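Local coordinates for protein dihydroorotase (Saccharomyces cerevisiae S288C, PDB 6L0A) that catalyses the zinc-dependent, reversible interconversion of N-carbamoyl-L-aspartate and (S)-dihydroorotate, the third step of de novo pyrimidine biosynthesis, at residues C[123-126]-C[127-131]; C[216-219]-C[220-223]; C[290-294]-C[295-299]. All blocks are in the same frame, centred on the assembly; numbering follows the deposited sequence.

Contact 1. Residues C[123-126]-C[127-131]; sequences IFKA and MQEEN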
loop_
_atom_site.group_PDB
_atom_site.type_symbol
_atom_site.label_atom_id
_atom_site.label_comp_id
_atom_site.label_asym_id
_atom_site.label_seq_id
_atom_site.Cartn_x
_atom_site.Cartn_y
_atom_site.Cartn_z
ATOM N N ILE C 123 -8.862 15.304 -31.421
ATOM C CA ILE C 123 -9.485 13.997 -31.205
ATOM C C ILE C 123 -10.818 14.157 -30.487
ATOM O O ILE C 123 -11.837 13.588 -30.896
ATOM C CB ILE C 123 -8.541 13.072 -30.419
ATOM C CG1 ILE C 123 -7.190 12.910 -31.129
ATOM C CG2 ILE C 123 -9.219 11.702 -30.169
ATOM C CD1 ILE C 123 -7.277 12.202 -32.465
ATOM N N PHE C 124 -10.829 14.918 -29.387
ATOM C CA PHE C 124 -12.060 15.074 -28.613
ATOM C C PHE C 124 -13.155 15.752 -29.430
ATOM O O PHE C 124 -14.342 15.426 -29.274
ATOM C CB PHE C 124 -11.792 15.874 -27.334
ATOM C CG PHE C 124 -10.752 15.262 -26.438
ATOM C CD1 PHE C 124 -10.534 13.892 -26.433
ATOM C CD2 PHE C 124 -9.986 16.056 -25.601
ATOM C CE1 PHE C 124 -9.579 13.322 -25.598
ATOM C CE2 PHE C 124 -9.008 15.489 -24.766
ATOM C CZ PHE C 124 -8.813 14.125 -24.765
ATOM N N LYS C 125 -12.782 16.691 -30.306
ATOM C CA LYS C 125 -13.779 17.303 -31.175
ATOM C C LYS C 125 -14.399 16.269 -32.105
ATOM O O LYS C 125 -15.622 16.242 -32.291
ATOM C CB LYS C 125 -13.148 18.451 -31.975
ATOM C CG LYS C 125 -14.140 19.425 -32.645
ATOM C CD LYS C 125 -15.367 19.772 -31.770
ATOM C CE LYS C 125 -15.030 20.457 -30.432
ATOM N NZ LYS C 125 -14.407 21.814 -30.518
ATOM N N ALA C 126 -13.573 15.388 -32.677
ATOM C CA ALA C 126 -14.100 14.331 -33.539
ATOM C C ALA C 126 -14.973 13.361 -32.748
ATOM O O ALA C 126 -16.064 12.984 -33.197
ATOM C CB ALA C 126 -12.947 13.596 -34.227
ATOM N N MET C 127 -14.520 12.957 -31.557
ATOM C CA MET C 127 -15.350 12.101 -30.713
ATOM C C MET C 127 -16.696 12.745 -30.415
ATOM O O MET C 127 -17.736 12.072 -30.442
ATOM C CB MET C 127 -14.624 11.787 -29.403
ATOM C CG MET C 127 -13.410 10.912 -29.591
ATOM S SD MET C 127 -12.533 10.687 -28.034
ATOM C CE MET C 127 -13.783 9.738 -27.156
ATOM N N GLN C 128 -16.692 14.041 -30.087
ATOM C CA GLN C 128 -17.936 14.731 -29.749
ATOM C C GLN C 128 -18.907 14.704 -30.925
ATOM O O GLN C 128 -20.104 14.438 -30.754
ATOM C CB GLN C 128 -17.631 16.169 -29.323
ATOM C CG GLN C 128 -18.830 16.951 -28.784
ATOM C CD GLN C 128 -18.435 18.301 -28.190
ATOM O OE1 GLN C 128 -18.770 18.612 -27.039
ATOM N NE2 GLN C 128 -17.723 19.110 -28.973
ATOM N N GLU C 129 -18.401 14.952 -32.129
ATOM C CA GLU C 129 -19.258 14.926 -33.308
ATOM C C GLU C 129 -19.812 13.532 -33.581
ATOM O O GLU C 129 -20.894 13.401 -34.163
ATOM C CB GLU C 129 -18.483 15.429 -34.520
ATOM C CG GLU C 129 -18.137 16.902 -34.469
ATOM C CD GLU C 129 -17.108 17.287 -35.512
ATOM O OE1 GLU C 129 -16.657 16.393 -36.264
ATOM O OE2 GLU C 129 -16.745 18.480 -35.580
ATOM N N GLU C 130 -19.100 12.483 -33.175
ATOM C CA GLU C 130 -19.527 11.121 -33.467
ATOM C C GLU C 130 -20.274 10.475 -32.309
ATOM O O GLU C 130 -20.644 9.300 -32.407
ATOM C CB GLU C 130 -18.320 10.255 -33.856
ATOM C CG GLU C 130 -17.574 10.705 -35.113
ATOM C CD GLU C 130 -18.320 10.393 -36.410
ATOM O OE1 GLU C 130 -19.427 9.804 -36.359
ATOM O OE2 GLU C 130 -17.792 10.744 -37.488
ATOM N N ASN C 131 -20.510 11.218 -31.221
ATOM C CA ASN C 131 -21.221 10.716 -30.045
ATOM C C ASN C 131 -20.514 9.503 -29.439
ATOM O O ASN C 131 -21.152 8.543 -29.003
ATOM C CB ASN C 131 -22.684 10.388 -30.366
ATOM C CG ASN C 131 -23.561 10.353 -29.114
ATOM O OD1 ASN C 131 -23.191 10.896 -28.065
ATOM N ND2 ASN C 131 -24.724 9.707 -29.216
#

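Contact 2. Residues C[216-219]-C[220-223]; sequences LTID and DWAG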
loop_
_atom_site.group_PDB
_atom_site.type_symbol
_atom_site.label_atom_id
_atom_site.label_comp_id
_atom_site.label_asym_id
_atom_site.label_seq_id
_atom_site.Cartn_x
_atom_site.Cartn_y
_atom_site.Cartn_z
ATOM N N LEU C 216 -12.734 -2.921 -0.604
ATOM C CA LEU C 216 -11.348 -2.778 -0.178
ATOM C C LEU C 216 -11.061 -1.406 0.395
ATOM O O LEU C 216 -11.674 -0.399 0.027
ATOM C CB LEU C 216 -10.383 -3.011 -1.346
ATOM C CG LEU C 216 -10.301 -4.383 -2.005
ATOM C CD1 LEU C 216 -9.339 -4.321 -3.186
ATOM C CD2 LEU C 216 -9.864 -5.450 -1.014
ATOM N N THR C 217 -10.064 -1.372 1.271
ATOM C CA THR C 217 -9.463 -0.145 1.751
ATOM C C THR C 217 -7.954 -0.353 1.709
ATOM O O THR C 217 -7.483 -1.454 1.435
ATOM C CB THR C 217 -9.960 0.169 3.161
ATOM O OG1 THR C 217 -9.815 1.565 3.419
ATOM C CG2 THR C 217 -9.185 -0.618 4.154
ATOM N N ILE C 218 -7.181 0.703 1.997
ATOM C CA ILE C 218 -5.720 0.588 1.948
ATOM C C ILE C 218 -5.212 -0.552 2.831
ATOM O O ILE C 218 -4.216 -1.207 2.501
ATOM C CB ILE C 218 -5.070 1.935 2.329
ATOM C CG1 ILE C 218 -3.547 1.856 2.213
ATOM C CG2 ILE C 218 -5.524 2.398 3.729
ATOM C CD1 ILE C 218 -2.863 3.203 2.311
ATOM N N ASP C 219 -5.882 -0.816 3.958
ATOM C CA ASP C 219 -5.440 -1.900 4.834
ATOM C C ASP C 219 -5.435 -3.240 4.125
ATOM O O ASP C 219 -4.663 -4.132 4.488
ATOM C CB ASP C 219 -6.340 -2.000 6.066
ATOM C CG ASP C 219 -5.995 -0.987 7.109
ATOM O OD1 ASP C 219 -5.516 0.097 6.743
ATOM O OD2 ASP C 219 -6.232 -1.265 8.299
ATOM N N ASP C 220 -6.304 -3.419 3.140
ATOM C CA ASP C 220 -6.428 -4.720 2.498
ATOM C C ASP C 220 -5.380 -4.982 1.432
ATOM O O ASP C 220 -5.161 -6.150 1.091
ATOM C CB ASP C 220 -7.820 -4.868 1.879
ATOM C CG ASP C 220 -8.917 -4.749 2.904
ATOM O OD1 ASP C 220 -8.857 -5.476 3.916
ATOM O OD2 ASP C 220 -9.839 -3.933 2.711
ATOM N N TRP C 221 -4.724 -3.951 0.883
ATOM C CA TRP C 221 -3.685 -4.215 -0.105
ATOM C C TRP C 221 -2.279 -3.894 0.375
ATOM O O TRP C 221 -1.321 -4.284 -0.302
ATOM C CB TRP C 221 -3.958 -3.473 -1.434
ATOM C CG TRP C 221 -4.009 -1.967 -1.369
ATOM C CD1 TRP C 221 -5.129 -1.192 -1.273
ATOM C CD2 TRP C 221 -2.898 -1.058 -1.444
ATOM N NE1 TRP C 221 -4.786 0.142 -1.250
ATOM C CE2 TRP C 221 -3.426 0.252 -1.367
ATOM C CE3 TRP C 221 -1.509 -1.225 -1.579
ATOM C CZ2 TRP C 221 -2.615 1.390 -1.396
ATOM C CZ3 TRP C 221 -0.705 -0.095 -1.613
ATOM C CH2 TRP C 221 -1.258 1.191 -1.520
ATOM N N ALA C 222 -2.116 -3.258 1.537
ATOM C CA ALA C 222 -0.778 -2.832 1.955
ATOM C C ALA C 222 0.228 -3.991 1.927
ATOM O O ALA C 222 1.348 -3.845 1.426
ATOM C CB ALA C 222 -0.847 -2.198 3.348
ATOM N N GLY C 223 -0.163 -5.151 2.447
ATOM C CA GLY C 223 0.688 -6.328 2.406
ATOM C C GLY C 223 0.114 -7.470 1.589
ATOM O O GLY C 223 0.531 -8.622 1.755
HETATM O O HOH W 1 -2.775 -5.880 3.497
#

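Contact 3. Residues C[290-294]-C[295-299]; sequences VFEEQ and NALEN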
loop_
_atom_site.group_PDB
_atom_site.type_symbol
_atom_site.label_atom_id
_atom_site.label_comp_id
_atom_site.label_asym_id
_atom_site.label_seq_id
_atom_site.Cartn_x
_atom_site.Cartn_y
_atom_site.Cartn_z
ATOM N N VAL C 290 -22.927 -6.468 -1.867
ATOM C CA VAL C 290 -22.941 -5.106 -1.343
ATOM C C VAL C 290 -24.366 -4.585 -1.230
ATOM O O VAL C 290 -24.751 -3.995 -0.212
ATOM C CB VAL C 290 -22.083 -4.193 -2.232
ATOM C CG1 VAL C 290 -22.152 -2.746 -1.736
ATOM C CG2 VAL C 290 -20.659 -4.718 -2.267
ATOM N N PHE C 291 -25.169 -4.782 -2.278
ATOM C CA PHE C 291 -26.521 -4.240 -2.258
ATOM C C PHE C 291 -27.388 -4.938 -1.213
ATOM O O PHE C 291 -28.247 -4.300 -0.598
ATOM C CB PHE C 291 -27.142 -4.349 -3.649
ATOM C CG PHE C 291 -26.712 -3.248 -4.595
ATOM C CD1 PHE C 291 -25.412 -3.198 -5.082
ATOM C CD2 PHE C 291 -27.609 -2.271 -4.994
ATOM C CE1 PHE C 291 -25.019 -2.195 -5.959
ATOM C CE2 PHE C 291 -27.224 -1.258 -5.866
ATOM C CZ PHE C 291 -25.919 -1.225 -6.350
ATOM N N GLU C 292 -27.149 -6.223 -0.973
ATOM C CA GLU C 292 -27.854 -6.917 0.101
ATOM C C GLU C 292 -27.471 -6.346 1.459
ATOM O O GLU C 292 -28.338 -5.991 2.269
ATOM C CB GLU C 292 -27.550 -8.411 0.046
ATOM C CG GLU C 292 -28.005 -9.153 1.295
ATOM C CD GLU C 292 -28.428 -10.569 1.006
ATOM O OE1 GLU C 292 -27.579 -11.357 0.539
ATOM O OE2 GLU C 292 -29.613 -10.891 1.241
ATOM N N GLU C 293 -26.166 -6.239 1.722
ATOM C CA GLU C 293 -25.710 -5.702 2.997
ATOM C C GLU C 293 -26.189 -4.268 3.204
ATOM O O GLU C 293 -26.409 -3.845 4.348
ATOM C CB GLU C 293 -24.182 -5.804 3.080
ATOM C CG GLU C 293 -23.672 -7.257 3.084
ATOM C CD GLU C 293 -22.154 -7.373 3.044
ATOM O OE1 GLU C 293 -21.480 -6.327 2.958
ATOM O OE2 GLU C 293 -21.635 -8.518 3.081
ATOM N N GLN C 294 -26.397 -3.518 2.126
ATOM C CA GLN C 294 -26.878 -2.149 2.234
ATOM C C GLN C 294 -28.396 -2.046 2.226
ATOM O O GLN C 294 -28.923 -0.928 2.299
ATOM C CB GLN C 294 -26.316 -1.284 1.099
ATOM C CG GLN C 294 -24.802 -1.145 1.132
ATOM C CD GLN C 294 -24.294 -0.699 2.483
ATOM O OE1 GLN C 294 -24.674 0.363 2.980
ATOM N NE2 GLN C 294 -23.426 -1.502 3.083
ATOM N N ASN C 295 -29.103 -3.169 2.131
ATOM C CA ASN C 295 -30.564 -3.163 2.094
ATOM C C ASN C 295 -31.072 -2.312 0.942
ATOM O O ASN C 295 -31.985 -1.498 1.082
ATOM C CB ASN C 295 -31.140 -2.701 3.426
ATOM C CG ASN C 295 -30.734 -3.593 4.530
ATOM O OD1 ASN C 295 -30.411 -3.150 5.634
ATOM N ND2 ASN C 295 -30.703 -4.890 4.246
ATOM N N ALA C 296 -30.460 -2.517 -0.218
ATOM C CA ALA C 296 -30.800 -1.719 -1.385
ATOM C C ALA C 296 -30.901 -2.578 -2.641
ATOM O O ALA C 296 -30.638 -2.093 -3.746
ATOM C CB ALA C 296 -29.778 -0.599 -1.585
ATOM N N LEU C 297 -31.300 -3.842 -2.498
ATOM C CA LEU C 297 -31.365 -4.731 -3.653
ATOM C C LEU C 297 -32.317 -4.221 -4.731
ATOM O O LEU C 297 -32.141 -4.555 -5.907
ATOM C CB LEU C 297 -31.773 -6.136 -3.213
ATOM C CG LEU C 297 -30.686 -6.963 -2.527
ATOM C CD1 LEU C 297 -31.289 -8.198 -1.862
ATOM C CD2 LEU C 297 -29.603 -7.364 -3.524
ATOM N N GLU C 298 -33.302 -3.398 -4.366
ATOM C CA GLU C 298 -34.186 -2.816 -5.370
ATOM C C GLU C 298 -33.442 -1.889 -6.325
ATOM O O GLU C 298 -33.948 -1.614 -7.416
ATOM C CB GLU C 298 -35.335 -2.061 -4.694
ATOM C CG GLU C 298 -35.003 -0.633 -4.266
ATOM C CD GLU C 298 -34.526 -0.546 -2.822
ATOM O OE1 GLU C 298 -34.068 -1.577 -2.274
ATOM O OE2 GLU C 298 -34.610 0.555 -2.232
ATOM N N ASN C 299 -32.262 -1.395 -5.942
ATOM C CA ASN C 299 -31.485 -0.509 -6.803
ATOM C C ASN C 299 -30.430 -1.250 -7.614
ATOM O O ASN C 299 -29.695 -0.613 -8.380
ATOM C CB ASN C 299 -30.829 0.603 -5.968
ATOM C CG ASN C 299 -31.797 1.736 -5.649
ATOM O OD1 ASN C 299 -32.925 1.752 -6.145
ATOM N ND2 ASN C 299 -31.363 2.687 -4.815
#

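Contact 1. Residues C[123-126]-C[127-131]
The Phe-124 ring meets Met-127 at its edge: SD lies 5.4 Å from the centroid of the ring of Phe-124 and 84° off the ring normal, a Met-aromatic contact made near the ring plane rather than over a face. The touching ring atom is CD1, 4.1 Å from Met-127 SD. The same sulfur comes equally close to the CG2 branch of Ile-123, so it is bordered by two side chains of the preceding helical turn. Met-127 CG stands anti to the carbonyl carbon (chi1 -68°), and the extended second torsion then carries SD back toward Phe-124, side by side with its ring. Beneath these side chains run i to i+4 helix bonds; Met-127 N gives a nearly straight one, 2.8 Å long, to Ile-123 O, while that from Glu-130 N to Ala-126 O is more bent. On another side of the helix the Lys-125 chain, folded at its last three torsions, lies alongside Gln-128, its CE 3.3 Å from Gln-128 NE2. The amide of Gln-128 finds its polar partner farther off, where OE1 accepts from the backbone N of Asn-173. Lys-125 NZ and Glu-129 OE2 stay 6.5 Å apart, too far for a salt bridge. At Asn-131 positive phi ends the helix in a Schellman motif. Within the fold, helix 121-130 turns Phe-124 and Met-127 onto Leu-134 of strand 133-136, while Ile-123, Ala-126 and Glu-130 face helix 82-90, where Glu-130 OE2 is hydrogen-bonded to His-86 and Gln-90.

Contact 2. Residues C[216-219]-C[220-223]
Asp-220 and Thr-217 form the side-chain half of a capping box, with Thr-217 as the residue before the short, weakly bonded helix 218-221. The hydrogen bonds come first. Thr-217 N donates to Asp-220 OD2 over 2.9 Å, reaching the anti side of the carboxylate 20° out of its plane. The i to i+3 turn bond from Asp-220 N to Thr-217 O, equally long, comes from above the carbonyl plane. The carboxylate thus satisfies a backbone N-H at the start of a one-turn helix, where any effect of the helix end on its charge would probably be small. Asp-220 CG lies anti to its own carbonyl carbon (chi1 -60°), which turns the carboxylate back toward Thr-217. The hydroxyl of Thr-217 is used elsewhere, on Lys-234 O. Ile-218 O receives two bonds, one from Trp-221 N standing above the carbonyl plane and a weak one from Ala-222 N, consistent with a turn that is tighter than a regular alpha helix.

Apolar packing brings Leu-216 CD2 to 3.6 Å from Asp-220 CB, beside the cap. Ile-218 CG1 touches the six-membered ring of Trp-221 at CZ2, 3.8 Å away, and Ile-218 O sits over one face of the indole, offset toward its rim. Trp-221 NE1 is hydrogen-bonded to Ala-233 O.

The turn belongs to the subunit interface. Trp-221 meets Trp-221 of the second subunit with ring planes about 30° apart, and the Asp-219 carboxylate bonds to Ser-142 OG and Val-153 N of that subunit. One water bridges the two segments, donating to Asp-219 O at 2.8 Å and accepting from Gly-223 N at 2.9 Å.

Contact 3. Residues C[290-294]-C[295-299]
A Schellman motif closes helix 283-293, formed by the backbones of Phe-291, Glu-292, Asn-295 and Ala-296. Asn-295 leaves the helix with positive phi (57°), and two N-H groups turn back into the last turn. Ala-296 N reaches Phe-291 O over 2.9 Å in a nearly straight bond, the long i to i+5 link of the motif. Asn-295 N takes Glu-292 O, also at 2.9 Å, but stands well above the plane of that carbonyl.

From this reversal the chain passes into the 3-10 segment 297-299, where Leu-297 and Asn-299 come back against the helix end. Leu-297 CD2 rests 3.9 Å from Phe-291 CB and 3.7 Å from Glu-292 N. Its CG, anti to the carbonyl carbon (chi1 -76°), lies against Glu-292 CA. The Phe-291 ring has Ala-296 O at its edge, in plane, 3.3 Å from CD2, while CE2 approaches Asn-299 O at 3.6 Å; Asn-299 CB packs by CE2 as well. A second aromatic, Phe-303 of helix 300-312, meets the ring with planes about 35° apart. Asn-299 ND2 binds Val-247 O, and Glu-292 makes a salt bridge to Lys-329, so these polar ends are turned to other parts of the chain.

Ala-296 O also accepts the N-H of Asn-299 at 2.8 Å, so one carbonyl both closes the 3-10 turn and lies in the ring plane at the edge of Phe-291. Aromatic C-H groups carry a slight positive charge there, which probably makes the approach of this oxygen mildly attractive. The chemistry implies a helix terminus in which Phe-291 O and Glu-292 O are satisfied by the N-H groups of Ala-296 and Asn-295, with Leu-297 packed beside them.

Overall arrangement
From the N terminus the chain first reaches contact 1, where helix 121-130 ends and leads into strand 133-136 of the parallel sheet, as in the TIM-barrel fold of the amidohydrolase superfamily. Contact 2 follows, after strand 205-209, as the short one-turn helix 218-221 at the boundary with the second subunit. Contact 3 comes last, at the passage from helix 283-293 to helix 300-312. The three are local and in series, so none nests in or crosses another. Contact 1 lies on the opposite side of the chain's centre from contacts 2 and 3, with centres about 39 and 37 Å away; contacts 2 and 3 are nearer, about 8 Å between nearest atoms, without touching.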